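Local coordinates for protein adenylate kinase (Thermus thermophilus, PDB 3CM0) that probably catalyses the reversible transfer of the terminal phosphate of ATP to AMP, giving two ADP, in adenine nucleotide metabolism, at residues 19-24 and 79-84; 74-79 and 102-107. One frame throughout, in Å; residues are numbered along the deposited sequence.

Contact 1: 19-24 and 79-84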
ATOM      1  N   THR A  19       0.650   6.777  -6.762  1.00 26.31           N
ATOM      2  CA  THR A  19       1.398   7.344  -7.850  1.00 26.89           C
ATOM      3  C   THR A  19       2.845   7.524  -7.453  1.00 22.69           C
ATOM      4  O   THR A  19       3.727   7.312  -8.288  1.00 21.71           O
ATOM      5  CB  THR A  19       0.820   8.710  -8.277  1.00 35.66           C
ATOM      6  OG1 THR A  19      -0.540   8.536  -8.697  1.00 48.67           O
ATOM      7  CG2 THR A  19       1.630   9.294  -9.426  1.00 46.72           C
ATOM      8  N   GLN A  20       3.106   7.899  -6.190  1.00 20.43           N
ATOM      9  CA  GLN A  20       4.493   8.089  -5.744  1.00 14.96           C
ATOM     10  C   GLN A  20       5.184   6.700  -5.648  1.00 17.06           C
ATOM     11  O   GLN A  20       6.362   6.565  -5.949  1.00 17.61           O
ATOM     12  CB  GLN A  20       4.560   8.755  -4.352  1.00 15.98           C
ATOM     13  CG  GLN A  20       4.068  10.211  -4.311  1.00 16.67           C
ATOM     14  CD  GLN A  20       4.972  11.125  -5.121  1.00 24.35           C
ATOM     15  OE1 GLN A  20       6.076  10.738  -5.493  1.00 26.69           O
ATOM     16  NE2 GLN A  20       4.507  12.344  -5.398  1.00 21.00           N
ATOM     17  N   ALA A  21       4.452   5.699  -5.172  1.00 20.26           N
ATOM     18  CA  ALA A  21       5.020   4.339  -5.091  1.00 13.85           C
ATOM     19  C   ALA A  21       5.394   3.899  -6.508  1.00 18.18           C
ATOM     20  O   ALA A  21       6.433   3.296  -6.730  1.00 19.11           O
ATOM     21  CB  ALA A  21       3.983   3.395  -4.516  1.00 13.82           C
ATOM     22  N   SER A  22       4.508   4.176  -7.462  1.00 21.34           N
ATOM     23  CA  SER A  22       4.766   3.781  -8.847  1.00 24.53           C
ATOM     24  C   SER A  22       5.966   4.494  -9.436  1.00 20.69           C
ATOM     25  O   SER A  22       6.735   3.920 -10.221  1.00 19.14           O
ATOM     26  CB  SER A  22       3.527   4.036  -9.693  1.00 22.48           C
ATOM     27  OG  SER A  22       2.526   3.089  -9.386  1.00 28.86           O
ATOM     28  N   ARG A  23       6.150   5.755  -9.062  1.00 20.25           N
ATOM     29  CA  ARG A  23       7.291   6.486  -9.572  1.00 23.25           C
ATOM     30  C   ARG A  23       8.603   6.034  -8.947  1.00 25.09           C
ATOM     31  O   ARG A  23       9.617   5.919  -9.634  1.00 21.61           O
ATOM     32  CB  ARG A  23       7.108   7.987  -9.374  1.00 27.05           C
ATOM     33  CG  ARG A  23       8.370   8.783  -9.703  1.00 27.39           C
ATOM     34  CD  ARG A  23       8.008  10.240  -9.857  1.00 31.99           C
ATOM     35  NE  ARG A  23       9.179  11.078 -10.069  1.00 26.92           N
ATOM     36  CZ  ARG A  23       9.149  12.408 -10.015  1.00 31.10           C
ATOM     37  NH1 ARG A  23       8.011  13.036  -9.763  1.00 27.68           N
ATOM     38  NH2 ARG A  23      10.258  13.105 -10.182  1.00 35.82           N
ATOM     39  N   LEU A  24       8.596   5.765  -7.644  1.00 17.91           N
ATOM     40  CA  LEU A  24       9.818   5.310  -6.996  1.00 15.96           C
ATOM     41  C   LEU A  24      10.186   3.937  -7.595  1.00 17.93           C
ATOM     42  O   LEU A  24      11.380   3.617  -7.770  1.00 21.90           O
ATOM     43  CB  LEU A  24       9.579   5.145  -5.482  1.00 18.77           C
ATOM     44  CG  LEU A  24      10.819   4.754  -4.673  1.00 19.40           C
ATOM     45  CD1 LEU A  24      11.840   5.856  -4.731  1.00 25.25           C
ATOM     46  CD2 LEU A  24      10.393   4.460  -3.198  1.00 20.86           C
ATOM     47  N   ARG A  79      14.468  -5.903  -4.725  1.00 18.30           N
ATOM     48  CA  ARG A  79      13.866  -4.591  -4.363  1.00 16.57           C
ATOM     49  C   ARG A  79      12.366  -4.627  -4.592  1.00  9.57           C
ATOM     50  O   ARG A  79      11.904  -4.783  -5.727  1.00 16.81           O
ATOM     51  CB  ARG A  79      14.478  -3.482  -5.219  1.00 18.51           C
ATOM     52  CG  ARG A  79      15.972  -3.394  -5.122  1.00 25.95           C
ATOM     53  CD  ARG A  79      16.442  -2.217  -5.983  1.00 27.34           C
ATOM     54  NE  ARG A  79      17.898  -2.091  -5.975  1.00 29.70           N
ATOM     55  CZ  ARG A  79      18.595  -1.545  -6.967  1.00 36.68           C
ATOM     56  NH1 ARG A  79      17.968  -1.075  -8.041  1.00 33.59           N
ATOM     57  NH2 ARG A  79      19.917  -1.482  -6.899  1.00 36.76           N
ATOM     58  N   VAL A  80      11.605  -4.444  -3.501  1.00 11.18           N
ATOM     59  CA  VAL A  80      10.165  -4.538  -3.583  1.00  9.52           C
ATOM     60  C   VAL A  80       9.475  -3.367  -2.867  1.00 11.31           C
ATOM     61  O   VAL A  80       9.985  -2.888  -1.834  1.00 12.44           O
ATOM     62  CB  VAL A  80       9.697  -5.871  -2.898  1.00 20.51           C
ATOM     63  CG1 VAL A  80      10.171  -5.885  -1.414  1.00 15.16           C
ATOM     64  CG2 VAL A  80       8.200  -6.031  -2.981  1.00 25.67           C
ATOM     65  N   ILE A  81       8.325  -2.988  -3.419  1.00 13.42           N
ATOM     66  CA  ILE A  81       7.439  -1.933  -2.881  1.00  8.20           C
ATOM     67  C   ILE A  81       6.056  -2.513  -2.638  1.00 14.42           C
ATOM     68  O   ILE A  81       5.509  -3.290  -3.443  1.00 14.24           O
ATOM     69  CB  ILE A  81       7.374  -0.714  -3.854  1.00 12.04           C
ATOM     70  CG1 ILE A  81       8.689   0.077  -3.725  1.00 13.55           C
ATOM     71  CG2 ILE A  81       6.179   0.143  -3.564  1.00 16.97           C
ATOM     72  CD1 ILE A  81       8.772   1.310  -4.677  1.00 19.18           C
ATOM     73  N   PHE A  82       5.509  -2.171  -1.463  1.00 12.29           N
ATOM     74  CA  PHE A  82       4.186  -2.574  -1.073  1.00 10.40           C
ATOM     75  C   PHE A  82       3.341  -1.314  -1.043  1.00 15.41           C
ATOM     76  O   PHE A  82       3.743  -0.339  -0.440  1.00 14.81           O
ATOM     77  CB  PHE A  82       4.223  -3.203   0.324  1.00  8.77           C
ATOM     78  CG  PHE A  82       4.964  -4.535   0.338  1.00  8.58           C
ATOM     79  CD1 PHE A  82       4.293  -5.704  -0.004  1.00 14.42           C
ATOM     80  CD2 PHE A  82       6.311  -4.589   0.686  1.00 12.11           C
ATOM     81  CE1 PHE A  82       4.958  -6.927   0.005  1.00 14.34           C
ATOM     82  CE2 PHE A  82       6.999  -5.822   0.697  1.00 18.28           C
ATOM     83  CZ  PHE A  82       6.308  -6.986   0.360  1.00 11.29           C
ATOM     84  N   ASP A  83       2.181  -1.360  -1.684  1.00 13.75           N
ATOM     85  CA  ASP A  83       1.276  -0.214  -1.741  1.00 20.81           C
ATOM     86  C   ASP A  83      -0.104  -0.884  -1.638  1.00 20.09           C
ATOM     87  O   ASP A  83      -0.540  -1.557  -2.560  1.00 37.07           O
ATOM     88  CB  ASP A  83       1.493   0.480  -3.096  1.00 20.98           C
ATOM     89  CG  ASP A  83       0.478   1.554  -3.383  1.00 31.32           C
ATOM     90  OD1 ASP A  83       0.040   2.226  -2.428  1.00 27.85           O
ATOM     91  OD2 ASP A  83       0.139   1.723  -4.574  1.00 33.78           O
ATOM     92  N   GLY A  84      -0.762  -0.734  -0.509  1.00 26.76           N
ATOM     93  CA  GLY A  84      -2.039  -1.401  -0.335  1.00 31.22           C
ATOM     94  C   GLY A  84      -1.912  -2.664   0.520  1.00 38.64           C
ATOM     95  O   GLY A  84      -2.876  -3.439   0.641  1.00 33.85           O
TER
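Segment 19-24 of helix 17-28 lies over strand 79-83 with the two running nearly antiparallel, at 172°, their axes 9.1 Å apart at closest approach and Ala21 facing Asp83. This is the packing of the P-loop NTPase fold: the helix that follows the phosphate-binding loop sits on one face of the parallel sheet, against the strand next to its own. The centre is apolar. Ile81 reaches up from the strand with both branches at work: Ile81 CG2 meets Ala21 CB at 4.0 Å, while Ile81 CD1 runs on to the next turn of the helix and lies 3.8 Å from Leu24 CD2. Ile81 CD1 also comes within 3.7 Å of Ala21 O. The Leu24 and Ile81 side chains cross at a slant; with Leu24 CG anti to the backbone N (chi1 -176°), the branched end of the leucine is carried to the Ile81 methyl. Phe9 of strand 4-10 touches Ala21, Leu24 and Ile81, closing the cluster from the neighbouring strand.

Toward the nucleotide end the chemistry changes. Asp83 is joined by salt bridges to Lys17, a predicted ATP-binding residue of the P-loop, and to Lys32 on strand 31-33. Its two carboxylate oxygens are thus each paired with a lysine, which restrains the rotation of the group. Beneath this polar end the Asp83 stem rests on the helix, Asp83 CB 4.1 Å from Ala21 CB.

Contact 2: 74-79 and 102-107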
ATOM      1  N   GLU A  74       6.927 -15.807  -3.082  1.00 17.97           N
ATOM      2  CA  GLU A  74       7.198 -16.237  -4.485  1.00 16.44           C
ATOM      3  C   GLU A  74       7.572 -15.080  -5.403  1.00 22.95           C
ATOM      4  O   GLU A  74       8.177 -15.278  -6.476  1.00 20.28           O
ATOM      5  CB  GLU A  74       5.969 -16.931  -5.054  1.00 16.11           C
ATOM      6  CG  GLU A  74       5.642 -18.231  -4.326  1.00 16.64           C
ATOM      7  CD  GLU A  74       4.389 -18.903  -4.881  1.00 17.78           C
ATOM      8  OE1 GLU A  74       3.977 -18.573  -6.029  1.00 18.57           O
ATOM      9  OE2 GLU A  74       3.825 -19.785  -4.179  1.00 17.46           O
ATOM     10  N   GLU A  75       7.188 -13.872  -4.959  1.00 19.76           N
ATOM     11  CA  GLU A  75       7.399 -12.607  -5.659  1.00 26.45           C
ATOM     12  C   GLU A  75       8.483 -11.710  -5.099  1.00 35.39           C
ATOM     13  O   GLU A  75       8.840 -10.737  -5.758  1.00 34.95           O
ATOM     14  CB  GLU A  75       6.103 -11.778  -5.685  1.00 33.64           C
ATOM     15  CG  GLU A  75       4.945 -12.352  -6.472  1.00 43.80           C
ATOM     16  CD  GLU A  75       5.100 -12.138  -7.962  1.00 43.66           C
ATOM     17  OE1 GLU A  75       5.438 -10.999  -8.372  1.00 35.83           O
ATOM     18  OE2 GLU A  75       4.882 -13.111  -8.712  1.00 48.61           O
ATOM     19  N   LEU A  76       9.012 -11.998  -3.909  1.00 35.01           N
ATOM     20  CA  LEU A  76      10.057 -11.127  -3.398  1.00 32.53           C
ATOM     21  C   LEU A  76      11.159 -11.200  -4.471  1.00 40.35           C
ATOM     22  O   LEU A  76      11.364 -12.196  -5.172  1.00 41.21           O
ATOM     23  CB  LEU A  76      10.707 -11.566  -2.085  1.00 40.20           C
ATOM     24  CG  LEU A  76       9.911 -11.296  -0.813  1.00 38.83           C
ATOM     25  CD1 LEU A  76      10.648 -11.904   0.367  1.00 46.42           C
ATOM     26  CD2 LEU A  76       9.672  -9.818  -0.600  1.00 34.06           C
ATOM     27  N   ALA A  77      11.833 -10.064  -4.516  1.00 34.67           N
ATOM     28  CA  ALA A  77      12.950  -9.727  -5.367  1.00 34.70           C
ATOM     29  C   ALA A  77      13.867  -8.864  -4.521  1.00 29.66           C
ATOM     30  O   ALA A  77      13.538  -8.502  -3.392  1.00 40.78           O
ATOM     31  CB  ALA A  77      12.467  -8.964  -6.562  1.00 28.67           C
ATOM     32  N   GLU A  78      15.021  -8.548  -5.079  1.00 29.39           N
ATOM     33  CA  GLU A  78      16.014  -7.759  -4.393  1.00 32.32           C
ATOM     34  C   GLU A  78      15.394  -6.440  -3.937  1.00 30.22           C
ATOM     35  O   GLU A  78      15.741  -5.933  -2.874  1.00 36.09           O
ATOM     36  CB  GLU A  78      17.194  -7.454  -5.316  1.00 40.91           C
ATOM     37  CG  GLU A  78      17.887  -8.674  -5.904  1.00 60.18           C
ATOM     38  CD  GLU A  78      18.760  -8.317  -7.099  1.00 70.44           C
ATOM     39  OE1 GLU A  78      19.815  -7.671  -6.906  1.00 74.80           O
ATOM     40  OE2 GLU A  78      18.376  -8.676  -8.236  1.00 73.90           O
ATOM     41  N   ARG A  79      14.468  -5.903  -4.725  1.00 18.30           N
ATOM     42  CA  ARG A  79      13.866  -4.591  -4.363  1.00 16.57           C
ATOM     43  C   ARG A  79      12.366  -4.627  -4.592  1.00  9.57           C
ATOM     44  O   ARG A  79      11.904  -4.783  -5.727  1.00 16.81           O
ATOM     45  CB  ARG A  79      14.478  -3.482  -5.219  1.00 18.51           C
ATOM     46  CG  ARG A  79      15.972  -3.394  -5.122  1.00 25.95           C
ATOM     47  CD  ARG A  79      16.442  -2.217  -5.983  1.00 27.34           C
ATOM     48  NE  ARG A  79      17.898  -2.091  -5.975  1.00 29.70           N
ATOM     49  CZ  ARG A  79      18.595  -1.545  -6.967  1.00 36.68           C
ATOM     50  NH1 ARG A  79      17.968  -1.075  -8.041  1.00 33.59           N
ATOM     51  NH2 ARG A  79      19.917  -1.482  -6.899  1.00 36.76           N
ATOM     52  N   THR A 102      14.062 -13.626   4.654  1.00 20.93           N
ATOM     53  CA  THR A 102      14.644 -13.523   3.330  1.00 18.28           C
ATOM     54  C   THR A 102      15.772 -12.541   3.247  1.00 20.96           C
ATOM     55  O   THR A 102      16.302 -12.290   2.154  1.00 23.05           O
ATOM     56  CB  THR A 102      13.589 -13.118   2.332  1.00 21.04           C
ATOM     57  OG1 THR A 102      13.030 -11.868   2.744  1.00 18.31           O
ATOM     58  CG2 THR A 102      12.517 -14.174   2.273  1.00 20.61           C
ATOM     59  N   GLY A 103      16.137 -11.969   4.390  1.00 22.66           N
ATOM     60  CA  GLY A 103      17.209 -10.985   4.413  1.00 19.15           C
ATOM     61  C   GLY A 103      16.888  -9.690   3.681  1.00 25.67           C
ATOM     62  O   GLY A 103      17.768  -9.069   3.063  1.00 24.26           O
ATOM     63  N   THR A 104      15.628  -9.269   3.765  1.00 16.84           N
ATOM     64  CA  THR A 104      15.174  -8.042   3.092  1.00 17.21           C
ATOM     65  C   THR A 104      15.048  -6.920   4.134  1.00 18.66           C
ATOM     66  O   THR A 104      14.266  -7.030   5.078  1.00 21.54           O
ATOM     67  CB  THR A 104      13.807  -8.274   2.436  1.00 21.70           C
ATOM     68  OG1 THR A 104      13.877  -9.388   1.540  1.00 21.01           O
ATOM     69  CG2 THR A 104      13.373  -7.026   1.650  1.00 20.63           C
ATOM     70  N   ARG A 105      15.821  -5.855   3.965  1.00 16.99           N
ATOM     71  CA  ARG A 105      15.797  -4.753   4.908  1.00 21.02           C
ATOM     72  C   ARG A 105      14.661  -3.795   4.565  1.00 14.55           C
ATOM     73  O   ARG A 105      14.515  -3.393   3.407  1.00 15.44           O
ATOM     74  CB  ARG A 105      17.144  -4.026   4.858  1.00 23.60           C
ATOM     75  CG  ARG A 105      17.194  -2.744   5.660  1.00 31.03           C
ATOM     76  CD  ARG A 105      18.638  -2.231   5.744  1.00 46.53           C
ATOM     77  NE  ARG A 105      18.730  -1.081   6.634  1.00 65.81           N
ATOM     78  CZ  ARG A 105      18.277   0.129   6.329  1.00 69.03           C
ATOM     79  NH1 ARG A 105      17.711   0.339   5.153  1.00 78.32           N
ATOM     80  NH2 ARG A 105      18.361   1.122   7.205  1.00 75.02           N
ATOM     81  N   LEU A 106      13.855  -3.447   5.573  1.00 18.49           N
ATOM     82  CA  LEU A 106      12.742  -2.508   5.374  1.00 13.82           C
ATOM     83  C   LEU A 106      13.360  -1.114   5.503  1.00 16.33           C
ATOM     84  O   LEU A 106      13.766  -0.708   6.598  1.00 18.68           O
ATOM     85  CB  LEU A 106      11.673  -2.724   6.467  1.00 15.11           C
ATOM     86  CG  LEU A 106      10.457  -1.797   6.462  1.00 15.34           C
ATOM     87  CD1 LEU A 106       9.730  -1.845   5.079  1.00 14.38           C
ATOM     88  CD2 LEU A 106       9.521  -2.244   7.601  1.00 13.30           C
ATOM     89  N   LEU A 107      13.477  -0.414   4.381  1.00 12.71           N
ATOM     90  CA  LEU A 107      14.065   0.933   4.344  1.00 15.82           C
ATOM     91  C   LEU A 107      13.198   1.966   5.062  1.00 17.06           C
ATOM     92  O   LEU A 107      13.692   2.982   5.568  1.00 18.22           O
ATOM     93  CB  LEU A 107      14.251   1.421   2.895  1.00 16.30           C
ATOM     94  CG  LEU A 107      15.255   0.622   2.037  1.00 22.80           C
ATOM     95  CD1 LEU A 107      15.291   1.149   0.603  1.00 26.79           C
ATOM     96  CD2 LEU A 107      16.615   0.728   2.662  1.00 24.66           C
TER
HETATM   97  O   HOH W   1      13.311  -9.742  -0.950  1.00 42.01           O
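Leu76 and Thr102 reach toward each other tip to tip, and the methyl CD1 of Leu76 does nearly all the touching. Leu76 CD1 ends 3.4 Å from Thr102 OG1 and also meets Thr102 CG2, spanning the hydroxyl and methyl branches of the threonine. Leu76 belongs to the turn between helix 65-75 and strand 79-83, whereas Thr102 stands where helix 89-101 gives way to strand 104-113. The contact therefore joins two helix-to-strand connections of the CORE domain, at the end of the parallel sheet where strands 79-83 and 104-113, on either side of strand 4-10, begin. Gly103, with positive phi, ends the second helix in a Schellman motif and turns the chain into its strand.

Leu76 has the most surface buried here, and its side chain also rests on Leu98 of helix 89-101. Thr104, the next largest contributor, is more distant, its OG1 4.3 Å from Leu76 CD1. Its buried side chain packs against Leu99 and against Ala6 of strand 4-10. Thr102, at chi1 58°, places OG1 between its backbone N and carbonyl carbon, where the hydroxyl also bonds back to the carbonyls of Leu98 and Leu99 in the last helical turn.

The polar link between the segments is indirect. A water donates to Ala77 O at 2.7 Å and is hydrogen-bonded to Thr104 OG1 at 2.6 Å, bridging the turn to the start of the strand. Thr104 OG1 also lies 2.9 Å from Thr102 OG1. The leucine methyl thus packs beside hydroxyls whose polar partners include the helix-end carbonyls and the water, so direct contact between the segments is van der Waals, and their polar coupling depends on a single water.

Both contacts lean on the same parallel sheet and share Arg79, where the 74-79 turn passes into strand 79-83, yet their centres are about 13 Å apart. Contact 1 is the more deeply set, its centre about 8 Å from that of the chain against about 16 Å for contact 2, and it packs a helix onto a strand. Contact 2 is only partly buried and joins two connections where inner strands of the sheet begin. Their chemistry follows: aliphatic side chains dominate 19-24 with 79-84, whose strand leads to predicted nucleotide-binding residues, while 74-79 with 102-107 mixes one leucine methyl with threonine hydroxyls and a bridging water.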